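Local coordinates for bifunctional protein PutA (Bdellovibrio bacteriovorus, PDB 5UR2) that probably couples flavin-dependent proline dehydrogenation to the NAD-dependent oxidation of glutamate semialdehyde to L-glutamate, the two steps of proline catabolism, at residues 488-493 / 811-816; 511-516 / 521-526; 573-578 / 592-597; 577-580 / 584-587; 642-647 / 671-676. All blocks are in the same frame, centred on the assembly; numbering follows the deposited sequence.

Interaction 1: residues 488-493 / 811-816; sequences EAKASL and PAENPK
Lys-490 and Glu-813 carry the whole contact, one reaching out from the last turn of helix 476-491 and the other from the loop between helices 790-806 and 825-841. The tight part is confined to their ends, which approach from opposite directions. NZ of Lys-490 lies 2.7 Å from OE1 of Glu-813, on the syn lone pair of that oxygen, and makes a second, weak bond to OE2 at 3.1 Å, so both carboxylate oxygens are engaged. Bends at chi3 and chi4 turn the end of the lysine so that its CE runs beside Glu-813 OE2, 3.2 Å away. Everything behind these ends is loose: the CA atoms of Lys-490 and Glu-813 stay 10.3 Å apart, only 88 Å² is buried, and both residues are partly exposed to solvent. The glutamate rises from a type I turn, Pro-811 to Asn-814, and an Asx turn at Asn-814 follows it. Lys-490 also touches Leu-581 of helix 572-583. A solvent-accessible salt bridge of this kind probably joins helix and loop by charge pairing in a water-screened setting, with little hydrophobic packing between the two segments.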
# COMPACT_ATOMS: atom_id res chain seq x y z
N GLU B 488 9.04 -10.00 44.03
CA GLU B 488 7.62 -10.30 44.11
C GLU B 488 7.25 -11.47 43.22
O GLU B 488 6.38 -12.27 43.58
CB GLU B 488 6.79 -9.06 43.74
CG GLU B 488 6.96 -7.96 44.77
CD GLU B 488 6.24 -6.69 44.41
OE1 GLU B 488 5.65 -6.60 43.32
OE2 GLU B 488 6.27 -5.77 45.25
N ALA B 489 7.88 -11.57 42.05
CA ALA B 489 7.60 -12.72 41.20
C ALA B 489 8.04 -14.01 41.88
O ALA B 489 7.26 -14.96 41.99
CB ALA B 489 8.29 -12.55 39.84
N LYS B 490 9.27 -14.03 42.41
CA LYS B 490 9.79 -15.24 43.03
C LYS B 490 8.91 -15.68 44.20
O LYS B 490 8.63 -16.88 44.36
CB LYS B 490 11.23 -15.01 43.50
CG LYS B 490 12.23 -14.98 42.37
CD LYS B 490 13.48 -14.18 42.72
CE LYS B 490 14.36 -14.88 43.72
NZ LYS B 490 15.25 -15.84 42.98
N ALA B 491 8.42 -14.73 44.99
CA ALA B 491 7.56 -15.05 46.11
C ALA B 491 6.18 -15.52 45.66
O ALA B 491 5.44 -16.06 46.49
CB ALA B 491 7.43 -13.85 47.06
N SER B 492 5.80 -15.33 44.40
CA SER B 492 4.51 -15.82 43.93
C SER B 492 4.59 -17.23 43.32
O SER B 492 3.55 -17.78 42.94
CB SER B 492 3.92 -14.85 42.90
OG SER B 492 4.44 -15.09 41.59
N LEU B 493 5.78 -17.83 43.23
CA LEU B 493 5.93 -19.13 42.58
C LEU B 493 5.43 -20.24 43.48
O LEU B 493 5.53 -20.15 44.70
CB LEU B 493 7.39 -19.39 42.19
CG LEU B 493 8.08 -18.28 41.40
CD1 LEU B 493 9.49 -18.68 41.01
CD2 LEU B 493 7.27 -17.85 40.18
N PRO B 811 22.78 -17.13 35.87
CA PRO B 811 21.32 -17.11 35.95
C PRO B 811 20.79 -15.78 35.46
O PRO B 811 21.41 -14.73 35.68
CB PRO B 811 21.04 -17.31 37.44
CG PRO B 811 22.21 -18.11 37.94
CD PRO B 811 23.40 -17.62 37.12
N ALA B 812 19.66 -15.83 34.75
CA ALA B 812 19.15 -14.63 34.11
C ALA B 812 18.79 -13.56 35.13
O ALA B 812 18.85 -12.36 34.84
CB ALA B 812 17.94 -15.00 33.23
N GLU B 813 18.43 -13.97 36.34
CA GLU B 813 18.09 -13.02 37.39
C GLU B 813 19.26 -12.10 37.72
O GLU B 813 19.04 -10.95 38.12
CB GLU B 813 17.62 -13.78 38.62
CG GLU B 813 17.32 -12.93 39.82
CD GLU B 813 16.82 -13.77 40.99
OE1 GLU B 813 16.79 -15.02 40.88
OE2 GLU B 813 16.47 -13.16 42.03
N ASN B 814 20.48 -12.57 37.54
CA ASN B 814 21.68 -11.79 37.85
C ASN B 814 21.91 -10.72 36.79
O ASN B 814 22.10 -11.07 35.62
CB ASN B 814 22.89 -12.73 37.95
CG ASN B 814 24.17 -12.01 38.40
OD1 ASN B 814 24.36 -10.82 38.15
ND2 ASN B 814 25.06 -12.76 39.05
N PRO B 815 21.92 -9.43 37.14
CA PRO B 815 22.07 -8.39 36.11
C PRO B 815 23.40 -8.43 35.38
O PRO B 815 23.53 -7.78 34.34
CB PRO B 815 21.92 -7.08 36.90
CG PRO B 815 22.34 -7.44 38.30
CD PRO B 815 21.86 -8.87 38.50
N LYS B 816 24.39 -9.16 35.88
CA LYS B 816 25.68 -9.27 35.20
C LYS B 816 25.68 -10.33 34.10
O LYS B 816 26.70 -10.52 33.43
CB LYS B 816 26.79 -9.58 36.22
CG LYS B 816 28.20 -9.19 35.78
CD LYS B 816 28.35 -7.67 35.65
CE LYS B 816 29.72 -7.30 35.11
NZ LYS B 816 29.87 -7.69 33.68

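Interaction 2: residues 511-516 / 521-526; sequences IFDRVN and DQIVGK
With CG beside the backbone N in both Lys-526 and Asp-513 (chi1 -68° and -72°), the two side chains run side by side from the sheet face that they share as an antiparallel non-hydrogen-bonded pair. Bends at chi3 and chi4 of the lysine then bring NZ to the carboxylate in a salt bridge, modelled at 2.5 Å between Lys-526 NZ and Asp-513 OD1, a length too short to be taken literally. At the other end of the hairpin the side-chain amides of Asn-516 and Gln-522 lie nearly coplanar, and ND2 of Asn-516 meets OE1 of Gln-522 at 2.9 Å, while Asn-516 OD1 takes the backbone N of Ser-518. Between these points runs a classic beta bulge. Val-524 and Gly-525 both face Arg-514, whose O accepts from Val-524 N at 2.7 Å and from Gly-525 N at 3.2 Å; Arg-514 N answers with a straight bond to Gly-525 O, 2.8 Å. The extra residue shifts the register by one before Val-515 pairs with Ile-523. The guanidinium of Arg-514 leads away to the carbonyls of Glu-582 and Val-823. Within this chain strand 511-516 is the edge of a four-stranded mixed sheet; strand 523-528 pairs on its other side with 495-501, and Asn-516 and Val-524 rest on helix 572-583.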
# COMPACT_ATOMS: atom_id res chain seq x y z
N ILE B 511 -1.43 -31.50 34.71
CA ILE B 511 -0.59 -30.37 35.08
C ILE B 511 0.82 -30.58 34.54
O ILE B 511 1.45 -31.62 34.80
CB ILE B 511 -0.56 -30.17 36.60
CG1 ILE B 511 -1.97 -29.82 37.09
CG2 ILE B 511 0.42 -29.07 36.97
CD1 ILE B 511 -2.03 -29.55 38.58
N PHE B 512 1.33 -29.59 33.80
CA PHE B 512 2.71 -29.57 33.33
C PHE B 512 3.52 -28.62 34.20
O PHE B 512 3.13 -27.46 34.38
CB PHE B 512 2.77 -29.14 31.86
CG PHE B 512 4.16 -28.94 31.35
CD1 PHE B 512 4.97 -30.02 31.04
CD2 PHE B 512 4.68 -27.66 31.20
CE1 PHE B 512 6.25 -29.83 30.56
CE2 PHE B 512 5.97 -27.46 30.72
CZ PHE B 512 6.75 -28.55 30.41
N ASP B 513 4.62 -29.12 34.77
CA ASP B 513 5.49 -28.31 35.63
C ASP B 513 6.59 -27.67 34.79
O ASP B 513 7.39 -28.38 34.18
CB ASP B 513 6.11 -29.17 36.74
CG ASP B 513 5.10 -29.59 37.81
OD1 ASP B 513 4.05 -28.94 37.97
OD2 ASP B 513 5.38 -30.56 38.54
N ARG B 514 6.66 -26.34 34.80
CA ARG B 514 7.66 -25.60 34.04
C ARG B 514 8.70 -25.05 35.01
O ARG B 514 8.40 -24.16 35.81
CB ARG B 514 7.00 -24.49 33.22
CG ARG B 514 7.98 -23.52 32.59
CD ARG B 514 9.02 -24.22 31.71
NE ARG B 514 9.93 -23.22 31.15
CZ ARG B 514 11.14 -23.48 30.66
NH1 ARG B 514 11.61 -24.72 30.65
NH2 ARG B 514 11.87 -22.48 30.17
N VAL B 515 9.92 -25.59 34.93
CA VAL B 515 10.97 -25.23 35.88
C VAL B 515 11.67 -23.95 35.44
O VAL B 515 11.63 -23.54 34.28
CB VAL B 515 11.97 -26.38 36.07
CG1 VAL B 515 11.28 -27.64 36.61
CG2 VAL B 515 12.67 -26.69 34.77
N ASN B 516 12.33 -23.31 36.40
CA ASN B 516 13.19 -22.17 36.15
C ASN B 516 14.41 -22.66 35.40
O ASN B 516 15.18 -23.46 35.96
CB ASN B 516 13.56 -21.51 37.47
CG ASN B 516 14.45 -20.29 37.30
OD1 ASN B 516 15.16 -20.15 36.31
ND2 ASN B 516 14.42 -19.41 38.29
N ASP B 521 15.68 -26.90 39.73
CA ASP B 521 14.90 -27.55 40.78
C ASP B 521 13.76 -26.67 41.30
O ASP B 521 13.08 -27.06 42.24
CB ASP B 521 15.80 -27.98 41.94
CG ASP B 521 16.60 -26.84 42.52
OD1 ASP B 521 16.35 -25.66 42.15
OD2 ASP B 521 17.46 -27.12 43.37
N GLN B 522 13.57 -25.49 40.72
CA GLN B 522 12.52 -24.56 41.10
C GLN B 522 11.42 -24.57 40.04
O GLN B 522 11.71 -24.41 38.84
CB GLN B 522 13.11 -23.15 41.28
CG GLN B 522 12.10 -22.07 41.64
CD GLN B 522 12.73 -20.69 41.83
OE1 GLN B 522 13.23 -20.08 40.88
NE2 GLN B 522 12.72 -20.19 43.06
N ILE B 523 10.17 -24.78 40.46
CA ILE B 523 9.04 -24.78 39.54
C ILE B 523 8.49 -23.36 39.42
O ILE B 523 8.12 -22.75 40.43
CB ILE B 523 7.93 -25.73 40.01
CG1 ILE B 523 8.45 -27.17 40.14
CG2 ILE B 523 6.74 -25.65 39.06
CD1 ILE B 523 7.38 -28.14 40.63
N VAL B 524 8.41 -22.85 38.19
CA VAL B 524 7.88 -21.51 37.97
C VAL B 524 6.38 -21.55 37.69
O VAL B 524 5.62 -20.72 38.21
CB VAL B 524 8.65 -20.80 36.83
CG1 VAL B 524 8.00 -19.47 36.48
CG2 VAL B 524 10.10 -20.58 37.24
N GLY B 525 5.93 -22.49 36.87
CA GLY B 525 4.52 -22.59 36.52
C GLY B 525 4.00 -24.01 36.63
O GLY B 525 4.71 -24.97 36.32
N LYS B 526 2.76 -24.12 37.07
CA LYS B 526 1.99 -25.36 37.00
C LYS B 526 0.84 -25.10 36.03
O LYS B 526 -0.10 -24.36 36.36
CB LYS B 526 1.51 -25.79 38.39
CG LYS B 526 2.64 -26.23 39.31
CD LYS B 526 2.15 -26.66 40.69
CE LYS B 526 2.89 -27.88 41.22
NZ LYS B 526 3.05 -28.96 40.21

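Interaction 3: residues 573-578 / 592-597; sequences FKLIAT and GDIGEA
Leu-575 and Ile-576 of helix 572-583 receive Ile-594 of helix 587-611. At the start of the segment Phe-573 points away from this meeting and packs onto helix 476-491. Leu-575 offers its CB rather than its branched end: CD1 of Ile-594 lies 3.6 Å from Leu-575 CB, while the leucine side chain also touches Met-680 of helix 671-684. At Ile-576 the meeting is between CG1 atoms, 3.8 Å from Ile-576 to Ile-594, with the two side chains passing at an angle; Ile-576 also packs on Met-482. The CG1 branch of Ile-594 lies anti to its carbonyl carbon and then folds at chi2 (-50°), which swings CD1 over toward Leu-575 and leaves CG1 before Ile-576. Since Ile-594 also touches Arg-572 and Gln-579, it is surrounded by residues spaced i, i+3, i+4 and i+7, the hole of knobs-into-holes packing, here filled by a single knob. The two helices follow one another in the aldehyde dehydrogenase region, joined by a short link, and near this knob their CA atoms come as close as 7.0 Å, between Ile-576 and Ile-594. Farther along, Ala-577 meets Ala-489 of helix 476-491, and Thr-578 faces Val-672 and Val-673 of helix 671-684.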
# COMPACT_ATOMS: atom_id res chain seq x y z
N PHE B 573 7.73 -3.76 34.48
CA PHE B 573 8.68 -4.49 35.30
C PHE B 573 8.16 -5.87 35.68
O PHE B 573 8.93 -6.85 35.72
CB PHE B 573 9.03 -3.68 36.55
CG PHE B 573 9.86 -2.47 36.25
CD1 PHE B 573 11.23 -2.59 36.09
CD2 PHE B 573 9.27 -1.24 36.04
CE1 PHE B 573 12.00 -1.49 35.77
CE2 PHE B 573 10.03 -0.13 35.72
CZ PHE B 573 11.40 -0.25 35.59
N LYS B 574 6.86 -5.98 35.96
CA LYS B 574 6.29 -7.29 36.28
C LYS B 574 6.39 -8.23 35.07
O LYS B 574 6.66 -9.43 35.23
CB LYS B 574 4.84 -7.11 36.75
CG LYS B 574 4.18 -8.34 37.35
CD LYS B 574 2.75 -8.04 37.82
CE LYS B 574 2.09 -9.27 38.49
NZ LYS B 574 1.71 -10.35 37.52
N LEU B 575 6.24 -7.68 33.86
CA LEU B 575 6.34 -8.48 32.65
C LEU B 575 7.77 -8.91 32.38
O LEU B 575 8.01 -10.03 31.92
CB LEU B 575 5.78 -7.70 31.45
CG LEU B 575 4.29 -7.41 31.55
CD1 LEU B 575 3.81 -6.47 30.44
CD2 LEU B 575 3.52 -8.73 31.52
N ILE B 576 8.75 -8.04 32.65
CA ILE B 576 10.14 -8.44 32.50
C ILE B 576 10.46 -9.59 33.44
O ILE B 576 11.02 -10.62 33.04
CB ILE B 576 11.09 -7.25 32.76
CG1 ILE B 576 10.96 -6.23 31.64
CG2 ILE B 576 12.53 -7.74 32.88
CD1 ILE B 576 11.74 -4.94 31.90
N ALA B 577 10.09 -9.44 34.71
CA ALA B 577 10.45 -10.44 35.71
C ALA B 577 9.94 -11.82 35.31
O ALA B 577 10.67 -12.81 35.46
CB ALA B 577 9.91 -10.04 37.09
N THR B 578 8.73 -11.90 34.74
CA THR B 578 8.19 -13.20 34.33
C THR B 578 9.08 -13.85 33.28
O THR B 578 9.32 -15.07 33.31
CB THR B 578 6.77 -13.05 33.80
OG1 THR B 578 5.98 -12.35 34.76
CG2 THR B 578 6.14 -14.46 33.51
N GLY B 592 13.57 -5.56 26.01
CA GLY B 592 13.34 -5.44 24.59
C GLY B 592 12.12 -6.22 24.13
O GLY B 592 11.42 -5.80 23.20
N ASP B 593 11.85 -7.37 24.77
CA ASP B 593 10.67 -8.16 24.43
C ASP B 593 9.39 -7.40 24.72
O ASP B 593 8.46 -7.40 23.90
CB ASP B 593 10.69 -9.50 25.17
CG ASP B 593 9.84 -10.58 24.46
OD1 ASP B 593 10.39 -11.25 23.57
OD2 ASP B 593 8.63 -10.72 24.74
N ILE B 594 9.31 -6.76 25.89
CA ILE B 594 8.13 -5.96 26.22
C ILE B 594 7.98 -4.81 25.23
O ILE B 594 6.86 -4.50 24.77
CB ILE B 594 8.20 -5.44 27.66
CG1 ILE B 594 8.60 -6.56 28.63
CG2 ILE B 594 6.89 -4.82 28.06
CD1 ILE B 594 7.79 -7.83 28.51
N GLY B 595 9.09 -4.15 24.89
CA GLY B 595 9.00 -3.04 23.95
C GLY B 595 8.48 -3.48 22.59
O GLY B 595 7.65 -2.80 21.98
N GLU B 596 8.97 -4.62 22.10
CA GLU B 596 8.48 -5.14 20.83
C GLU B 596 6.99 -5.47 20.91
O GLU B 596 6.25 -5.19 19.96
CB GLU B 596 9.31 -6.36 20.41
CG GLU B 596 9.02 -6.88 18.99
CD GLU B 596 9.89 -8.09 18.58
OE1 GLU B 596 9.35 -9.03 17.99
OE2 GLU B 596 11.10 -8.09 18.83
N ALA B 597 6.53 -6.03 22.04
CA ALA B 597 5.11 -6.36 22.17
C ALA B 597 4.26 -5.11 22.12
O ALA B 597 3.23 -5.08 21.44
CB ALA B 597 4.83 -7.13 23.48

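Interaction 4: residues 577-580 / 584-587; sequences ATQV and GKPW
A glycine-terminated helix end followed directly by a new helix defines this contact: Gly-584, with positive phi (76°), ends helix 572-583, and Pro-586 stands at the N-cap position of helix 587-611. Two weak backbone bonds fold the link back on the last turns, Gly-584 N to Val-580 O at 3.2 Å and Lys-585 N to Gln-579 O at 3.3 Å. The first is bent, with an N-H...O angle of 128°, whereas the second is fairly straight. Val-580 meets the link mainly with CG2, which rests 3.2 Å from the carbonyl O of Lys-585 and 4.2 Å from CD1 of Trp-587, whose indole NE1 binds Glu-813 O. Gln-579 and Lys-585 run alongside each other, and OE1 of Gln-579 touches the lysine at CD, 3.3 Å away. Both polar ends continue to Asp-593, Gln-579 through NE2 and Lys-585 through a salt bridge; Lys-585 NZ also binds Asn-642 O and forms cation-pi contacts with Phe-643 and Phe-775. A buried lysine is thus met by a carboxylate, a carbonyl and two aromatic rings, with the amide oxygen of Gln-579 lying beside its chain, surroundings that would probably help to stabilise a positive charge away from water.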
# COMPACT_ATOMS: atom_id res chain seq x y z
N ALA B 577 10.09 -9.44 34.71
CA ALA B 577 10.45 -10.44 35.71
C ALA B 577 9.94 -11.82 35.31
O ALA B 577 10.67 -12.81 35.46
CB ALA B 577 9.91 -10.04 37.09
N THR B 578 8.73 -11.90 34.74
CA THR B 578 8.19 -13.20 34.33
C THR B 578 9.08 -13.85 33.28
O THR B 578 9.32 -15.07 33.31
CB THR B 578 6.77 -13.05 33.80
OG1 THR B 578 5.98 -12.35 34.76
CG2 THR B 578 6.14 -14.46 33.51
N GLN B 579 9.53 -13.06 32.31
CA GLN B 579 10.38 -13.59 31.26
C GLN B 579 11.76 -13.96 31.79
O GLN B 579 12.36 -14.95 31.35
CB GLN B 579 10.50 -12.58 30.12
CG GLN B 579 9.18 -12.20 29.54
CD GLN B 579 9.34 -11.63 28.16
OE1 GLN B 579 10.41 -11.75 27.57
NE2 GLN B 579 8.29 -11.01 27.64
N VAL B 580 12.29 -13.18 32.73
CA VAL B 580 13.57 -13.53 33.33
C VAL B 580 13.48 -14.91 33.99
O VAL B 580 14.34 -15.77 33.78
CB VAL B 580 14.02 -12.45 34.33
CG1 VAL B 580 15.17 -12.96 35.20
CG2 VAL B 580 14.43 -11.20 33.57
N GLY B 584 14.38 -17.57 31.12
CA GLY B 584 15.81 -17.33 31.18
C GLY B 584 16.28 -16.14 30.37
O GLY B 584 17.46 -16.04 30.04
N LYS B 585 15.38 -15.21 30.06
CA LYS B 585 15.77 -14.04 29.28
C LYS B 585 16.52 -13.05 30.18
O LYS B 585 15.98 -12.65 31.21
CB LYS B 585 14.52 -13.41 28.67
CG LYS B 585 13.90 -14.31 27.59
CD LYS B 585 13.03 -13.57 26.57
CE LYS B 585 13.83 -12.84 25.52
NZ LYS B 585 12.93 -12.29 24.47
N PRO B 586 17.75 -12.66 29.83
CA PRO B 586 18.45 -11.62 30.60
C PRO B 586 17.65 -10.32 30.62
O PRO B 586 16.82 -10.07 29.73
CB PRO B 586 19.77 -11.44 29.84
CG PRO B 586 19.97 -12.74 29.11
CD PRO B 586 18.59 -13.21 28.75
N TRP B 587 17.91 -9.49 31.64
CA TRP B 587 17.15 -8.26 31.88
C TRP B 587 16.87 -7.45 30.61
O TRP B 587 15.71 -7.11 30.33
CB TRP B 587 17.88 -7.34 32.88
CG TRP B 587 17.92 -7.78 34.33
CD1 TRP B 587 17.80 -9.05 34.82
CD2 TRP B 587 18.11 -6.92 35.46
NE1 TRP B 587 17.90 -9.02 36.19
CE2 TRP B 587 18.10 -7.73 36.61
CE3 TRP B 587 18.29 -5.54 35.62
CZ2 TRP B 587 18.25 -7.21 37.89
CZ3 TRP B 587 18.45 -5.03 36.89
CH2 TRP B 587 18.43 -5.86 38.01

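Interaction 5: residues 642-647 / 671-676; sequences NFPLAI and TVVAWG
Val-673, on the first turns of helix 671-684, reaches into the backbone bend formed by Pro-644 and Leu-645. Its CB already touches the other segment, 4.0 Å from CB of Pro-644. From there the side chain forks. CG1, anti to the backbone N of Val-673 (chi1 171°), goes deepest: it lies 3.8 Å from Pro-644 CB, 3.6 Å from Pro-644 O and 4.0 Å from Leu-645 CB, so that a single methyl is set against the proline ring, the peptide group after it and the start of the leucine side chain. CG2 stays over the proline alone, 4.1 Å from its CB and 4.2 Å from its CG. The valine and the proline ring therefore cross at an angle, with both methyls near CB and CG of the proline. All three residues are buried, and the contact is apolar; the nearby polar backbone groups are served from neighbouring helices. The amide N atoms of Leu-645 and Ala-646 both bond to OD2 of Asp-593, and those of Val-672 and Val-673 bond to the two carboxylate oxygens of Glu-582, a negative charge that would suit the start of a helix. Pro-644 leads into helix 646-657, which carries the chain from strand 623-638 to strand 661-665, while helix 671-684 carries it on to strand 691-693. A loop entering one crossover helix thus packs on the next crossover helix, about 12 Å from predicted catalytic Cys-780 (Pro-644 side chain to its side chain), in the Rossmann-type beta-alpha-beta layout of the NAD-binding half.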
# COMPACT_ATOMS: atom_id res chain seq x y z
N ASN B 642 10.74 -18.16 22.51
CA ASN B 642 11.98 -17.39 22.62
C ASN B 642 11.75 -15.88 22.67
O ASN B 642 12.60 -15.15 23.19
CB ASN B 642 12.95 -17.75 21.50
CG ASN B 642 12.49 -17.29 20.15
OD1 ASN B 642 11.29 -17.23 19.86
ND2 ASN B 642 13.45 -16.99 19.28
N PHE B 643 10.66 -15.38 22.10
CA PHE B 643 10.20 -14.01 22.34
C PHE B 643 8.80 -14.15 22.91
O PHE B 643 7.80 -13.95 22.21
CB PHE B 643 10.23 -13.15 21.07
CG PHE B 643 11.61 -12.78 20.63
CD1 PHE B 643 12.37 -13.65 19.88
CD2 PHE B 643 12.16 -11.55 20.99
CE1 PHE B 643 13.66 -13.32 19.48
CE2 PHE B 643 13.45 -11.20 20.59
CZ PHE B 643 14.20 -12.11 19.84
N PRO B 644 8.70 -14.49 24.20
CA PRO B 644 7.46 -15.11 24.71
C PRO B 644 6.27 -14.18 24.81
O PRO B 644 5.14 -14.67 24.78
CB PRO B 644 7.88 -15.66 26.09
CG PRO B 644 9.04 -14.79 26.49
CD PRO B 644 9.76 -14.42 25.22
N LEU B 645 6.46 -12.86 24.91
CA LEU B 645 5.32 -11.94 24.86
C LEU B 645 5.17 -11.29 23.49
O LEU B 645 4.05 -11.19 22.97
CB LEU B 645 5.43 -10.84 25.93
CG LEU B 645 4.25 -9.87 26.13
CD1 LEU B 645 3.04 -10.60 26.74
CD2 LEU B 645 4.62 -8.65 26.96
N ALA B 646 6.30 -10.87 22.89
CA ALA B 646 6.26 -10.02 21.70
C ALA B 646 5.65 -10.75 20.50
O ALA B 646 4.70 -10.26 19.88
CB ALA B 646 7.66 -9.49 21.38
N ILE B 647 6.19 -11.91 20.14
CA ILE B 647 5.72 -12.59 18.93
C ILE B 647 4.27 -13.04 19.11
O ILE B 647 3.41 -12.78 18.26
CB ILE B 647 6.65 -13.75 18.57
CG1 ILE B 647 8.00 -13.19 18.08
CG2 ILE B 647 5.99 -14.65 17.52
CD1 ILE B 647 9.05 -14.23 17.62
N THR B 671 4.26 -20.46 29.04
CA THR B 671 2.83 -20.23 29.24
C THR B 671 2.55 -19.30 30.42
O THR B 671 1.53 -18.59 30.41
CB THR B 671 2.11 -21.57 29.39
OG1 THR B 671 2.26 -22.31 28.17
CG2 THR B 671 0.62 -21.36 29.68
N VAL B 672 3.42 -19.24 31.42
CA VAL B 672 3.25 -18.21 32.45
C VAL B 672 3.31 -16.81 31.84
O VAL B 672 2.52 -15.93 32.18
CB VAL B 672 4.28 -18.38 33.59
CG1 VAL B 672 4.10 -17.30 34.62
CG2 VAL B 672 4.13 -19.73 34.23
N VAL B 673 4.23 -16.60 30.88
CA VAL B 673 4.26 -15.31 30.19
C VAL B 673 2.94 -15.07 29.47
O VAL B 673 2.34 -13.98 29.57
CB VAL B 673 5.45 -15.25 29.21
CG1 VAL B 673 5.37 -13.99 28.33
CG2 VAL B 673 6.76 -15.26 29.97
N ALA B 674 2.47 -16.07 28.74
CA ALA B 674 1.25 -15.91 27.95
C ALA B 674 0.02 -15.74 28.84
O ALA B 674 -0.95 -15.08 28.45
CB ALA B 674 1.09 -17.08 27.00
N TRP B 675 0.04 -16.38 30.01
CA TRP B 675 -1.02 -16.17 31.00
C TRP B 675 -1.10 -14.70 31.38
O TRP B 675 -2.19 -14.12 31.42
CB TRP B 675 -0.73 -17.09 32.19
CG TRP B 675 -1.46 -16.87 33.49
CD1 TRP B 675 -0.92 -16.38 34.65
CD2 TRP B 675 -2.81 -17.22 33.80
NE1 TRP B 675 -1.86 -16.39 35.66
CE2 TRP B 675 -3.03 -16.91 35.16
CE3 TRP B 675 -3.87 -17.78 33.06
CZ2 TRP B 675 -4.26 -17.11 35.79
CZ3 TRP B 675 -5.09 -17.98 33.69
CH2 TRP B 675 -5.28 -17.64 35.04
N GLY B 676 0.05 -14.06 31.59
CA GLY B 676 0.05 -12.63 31.81
C GLY B 676 -0.57 -11.86 30.66
O GLY B 676 -1.32 -10.91 30.87

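All five contacts lie on one side of the chain's centre. Interactions 3 and 4 share helix 572-583, with centres 8 Å apart; interaction 4 is equally close to interaction 1, and interaction 5 lies 9 Å from interaction 3, centre to centre. Interaction 2 is more peripheral, its centre 20 Å from that of interaction 3, and it connects to interaction 5 where Gly-525 packs on Val-672. Along the chain interactions 2, 3 and 5 follow in series, interaction 4 starts from the same helix as 3, and interaction 1 spans them all. Asp-593 ties interactions 3, 4 and 5 together through polar bonds, joining the helix pair to the Rossmann-type segment in the aldehyde dehydrogenase half of the enzyme.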